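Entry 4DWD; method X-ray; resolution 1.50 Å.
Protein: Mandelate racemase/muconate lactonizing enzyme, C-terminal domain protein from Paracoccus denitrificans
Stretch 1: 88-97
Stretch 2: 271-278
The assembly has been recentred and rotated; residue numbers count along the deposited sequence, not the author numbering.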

# COMPACT_ATOMS: atom_id res chain seq x y z
N GLU B 88 -9.29 -23.10 -16.76
CA GLU B 88 -10.23 -22.04 -17.15
C GLU B 88 -10.89 -22.33 -18.49
O GLU B 88 -10.23 -22.70 -19.47
CB GLU B 88 -9.51 -20.70 -17.30
CG GLU B 88 -8.96 -20.09 -16.01
CD GLU B 88 -7.52 -20.49 -15.75
OE1 GLU B 88 -7.10 -21.59 -16.17
OE2 GLU B 88 -6.81 -19.70 -15.09
N GLY B 89 -12.21 -22.12 -18.54
CA GLY B 89 -12.93 -22.18 -19.81
C GLY B 89 -13.40 -23.59 -20.11
O GLY B 89 -14.39 -24.06 -19.57
N ILE B 90 -12.68 -24.27 -21.00
CA ILE B 90 -13.13 -25.58 -21.46
C ILE B 90 -13.35 -26.58 -20.31
O ILE B 90 -14.42 -27.20 -20.21
CB ILE B 90 -12.12 -26.15 -22.48
CG1 ILE B 90 -12.22 -25.37 -23.80
CG2 ILE B 90 -12.42 -27.63 -22.75
CD1 ILE B 90 -11.02 -25.54 -24.71
N ALA B 91 -12.35 -26.73 -19.45
CA ALA B 91 -12.45 -27.71 -18.38
C ALA B 91 -13.42 -27.29 -17.28
O ALA B 91 -14.19 -28.12 -16.79
CB ALA B 91 -11.07 -28.05 -17.81
N THR B 92 -13.40 -26.01 -16.88
CA THR B 92 -14.37 -25.60 -15.86
C THR B 92 -15.82 -25.72 -16.35
O THR B 92 -16.69 -26.02 -15.54
CB THR B 92 -14.10 -24.19 -15.29
OG1 THR B 92 -14.09 -23.20 -16.34
CG2 THR B 92 -12.74 -24.16 -14.55
N ALA B 93 -16.07 -25.48 -17.64
CA ALA B 93 -17.44 -25.65 -18.17
C ALA B 93 -17.85 -27.12 -18.20
O ALA B 93 -19.00 -27.44 -17.90
CB ALA B 93 -17.57 -25.03 -19.56
N ALA B 94 -16.91 -28.01 -18.55
CA ALA B 94 -17.16 -29.45 -18.47
C ALA B 94 -17.54 -29.88 -17.05
O ALA B 94 -18.51 -30.62 -16.85
CB ALA B 94 -15.94 -30.21 -18.95
N LEU B 95 -16.78 -29.40 -16.08
CA LEU B 95 -17.04 -29.69 -14.67
C LEU B 95 -18.38 -29.09 -14.20
O LEU B 95 -19.15 -29.77 -13.51
CB LEU B 95 -15.88 -29.21 -13.81
CG LEU B 95 -14.59 -30.00 -14.00
CD1 LEU B 95 -13.40 -29.21 -13.46
CD2 LEU B 95 -14.67 -31.36 -13.34
N ALA B 96 -18.65 -27.84 -14.61
CA ALA B 96 -19.92 -27.18 -14.28
C ALA B 96 -21.10 -27.99 -14.79
O ALA B 96 -22.07 -28.19 -14.06
CB ALA B 96 -19.96 -25.78 -14.88
N ALA B 97 -21.01 -28.46 -16.04
CA ALA B 97 -22.11 -29.23 -16.63
C ALA B 97 -22.39 -30.50 -15.81
O ALA B 97 -23.56 -30.85 -15.57
CB ALA B 97 -21.77 -29.58 -18.07
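Stretch 2, residues 271-278: DIVKMGGI

Stretch 1 enters through Glu88 and Gly89 and then runs as helix from Ile90 through Ala97 and beyond. The helical assignment rests on phi/psi values near -60/-45 and on an unbroken i to i+4 series of backbone hydrogen bonds, from Ala93 N to Gly89 O at 2.9 Å through Ala97 N to Ala93 O at 2.9 Å. Gly89 occupies the N-cap position with phi/psi of 88/-102, angles at which a CB would be jammed against the carbonyl oxygen of Glu88.

Stretch 2 is mostly irregular. Asp271 is extended (-120/126), and a tight turn follows in which Asp271 O accepts from Lys274 N at 2.9 Å and from Met275 N at 3.1 Å; Asp271 OD1 also accepts from Val273 N at 2.9 Å. Met275 is again extended (-162/149), and Gly276 and Gly277 both have positive phi, 78° and 62°, which favours glycine. Ile278 is helical.

The CA register gives the placement: Ala93 lies 4.3 Å from Lys274, Thr92 4.7 Å from Met275 and Ala96 4.0 Å from Gly277, each distance measured CA to CA. The path therefore does not advance evenly along the helix, since Lys274 and Met275 meet its first turn in reverse order before Gly277 reaches Ala96, one turn further on. With a segment this bent, the residue pairs describe the packing better than a single axis would. The 4.0 Å approach at Gly277 fits its lack of a side chain: an ideal CB there would point toward the helix and stand 2.9 Å from Ala96 O, a clash.

Among side chains, Thr92 provides the direct hydrogen bond between the stretches. Its CB points toward stretch 2, and with chi1 at 57° (p) its OG1 donates to Lys274 O at 2.8 Å. The same OG1 accepts a weak bond from Gly89 N at 3.1 Å, so one hydroxyl links the cap to the incoming turn. Ala93 N is also near Lys274 O, at 3.2 Å, but the angle is poor and this amide is already bonded to Gly89 O.

Ala96 has the largest area covered by the other stretch, 69 Å² for the whole residue. Its CB points toward stretch 2 and touches mainly backbone, lying 3.4 Å from Ile272 O, 3.5 Å from Gly277 N and 3.8 Å from Met275 C. A methyl group fits closely into this bend. Ala93 CB lies 3.4 Å from Val273 O, and Ala93 CA makes a CA-H...O contact with the same Val273 O at 3.6 Å. Selenomethionine Met275 points away overall, although its CB comes within 4.1 Å of Thr92 CB.

Two waters complete the contact. One donates to Gly89 O at 3.2 Å and to Lys274 O at 3.3 Å, bridging two carbonyls that cannot bond each other; the second donates to Thr92 O at 3.1 Å and accepts from Gly276 N at 2.8 Å.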

# COMPACT_ATOMS: atom_id res chain seq x y z
N ASP B 271 -20.54 -17.27 -14.35
CA ASP B 271 -21.62 -17.94 -15.10
C ASP B 271 -21.64 -19.41 -14.71
O ASP B 271 -20.62 -20.11 -14.87
CB ASP B 271 -21.39 -17.75 -16.61
CG ASP B 271 -22.49 -18.32 -17.47
OD1 ASP B 271 -23.07 -19.37 -17.14
OD2 ASP B 271 -22.76 -17.70 -18.54
N ILE B 272 -22.80 -19.87 -14.27
CA ILE B 272 -23.00 -21.23 -13.77
C ILE B 272 -22.67 -22.36 -14.76
O ILE B 272 -22.41 -23.50 -14.33
CB ILE B 272 -24.45 -21.35 -13.22
CG1 ILE B 272 -24.63 -22.51 -12.23
CG2 ILE B 272 -25.50 -21.38 -14.34
CD1 ILE B 272 -25.77 -22.23 -11.29
N VAL B 273 -22.72 -22.08 -16.07
CA VAL B 273 -22.35 -23.09 -17.07
C VAL B 273 -20.94 -22.90 -17.61
O VAL B 273 -20.46 -23.72 -18.41
CB VAL B 273 -23.37 -23.20 -18.24
CG1 VAL B 273 -24.74 -23.57 -17.72
CG2 VAL B 273 -23.44 -21.94 -19.09
N LYS B 274 -20.27 -21.83 -17.16
CA LYS B 274 -18.86 -21.63 -17.49
C LYS B 274 -17.91 -22.17 -16.43
O LYS B 274 -16.77 -22.51 -16.72
CB LYS B 274 -18.54 -20.14 -17.72
CG LYS B 274 -19.25 -19.58 -18.95
CD LYS B 274 -18.84 -18.13 -19.15
CE LYS B 274 -19.57 -17.47 -20.31
NZ LYS B 274 -19.10 -18.00 -21.63
N MSE B 275 -18.38 -22.21 -15.18
CA MSE B 275 -17.55 -22.60 -14.04
C MSE B 275 -18.46 -22.96 -12.90
O MSE B 275 -19.57 -22.42 -12.78
CB MSE B 275 -16.62 -21.44 -13.64
CG MSE B 275 -17.33 -20.16 -13.18
SE MSE B 275 -17.71 -20.16 -11.24
CE MSE B 275 -15.92 -19.65 -10.63
N GLY B 276 -17.99 -23.90 -12.08
CA GLY B 276 -18.58 -24.14 -10.77
C GLY B 276 -19.88 -24.92 -10.70
O GLY B 276 -20.07 -25.71 -9.79
N GLY B 277 -20.79 -24.69 -11.65
CA GLY B 277 -22.11 -25.29 -11.51
C GLY B 277 -22.78 -24.75 -10.26
O GLY B 277 -22.41 -23.69 -9.75
N ILE B 278 -23.79 -25.46 -9.78
CA ILE B 278 -24.51 -25.02 -8.59
C ILE B 278 -23.59 -24.96 -7.36
O ILE B 278 -23.57 -23.95 -6.64
CB ILE B 278 -25.74 -25.93 -8.35
CG1 ILE B 278 -26.79 -25.63 -9.44
CG2 ILE B 278 -26.29 -25.76 -6.93
CD1 ILE B 278 -27.79 -26.74 -9.67
O HOH W 1 -16.51 -21.68 -19.89
O HOH W 2 -15.77 -25.52 -12.57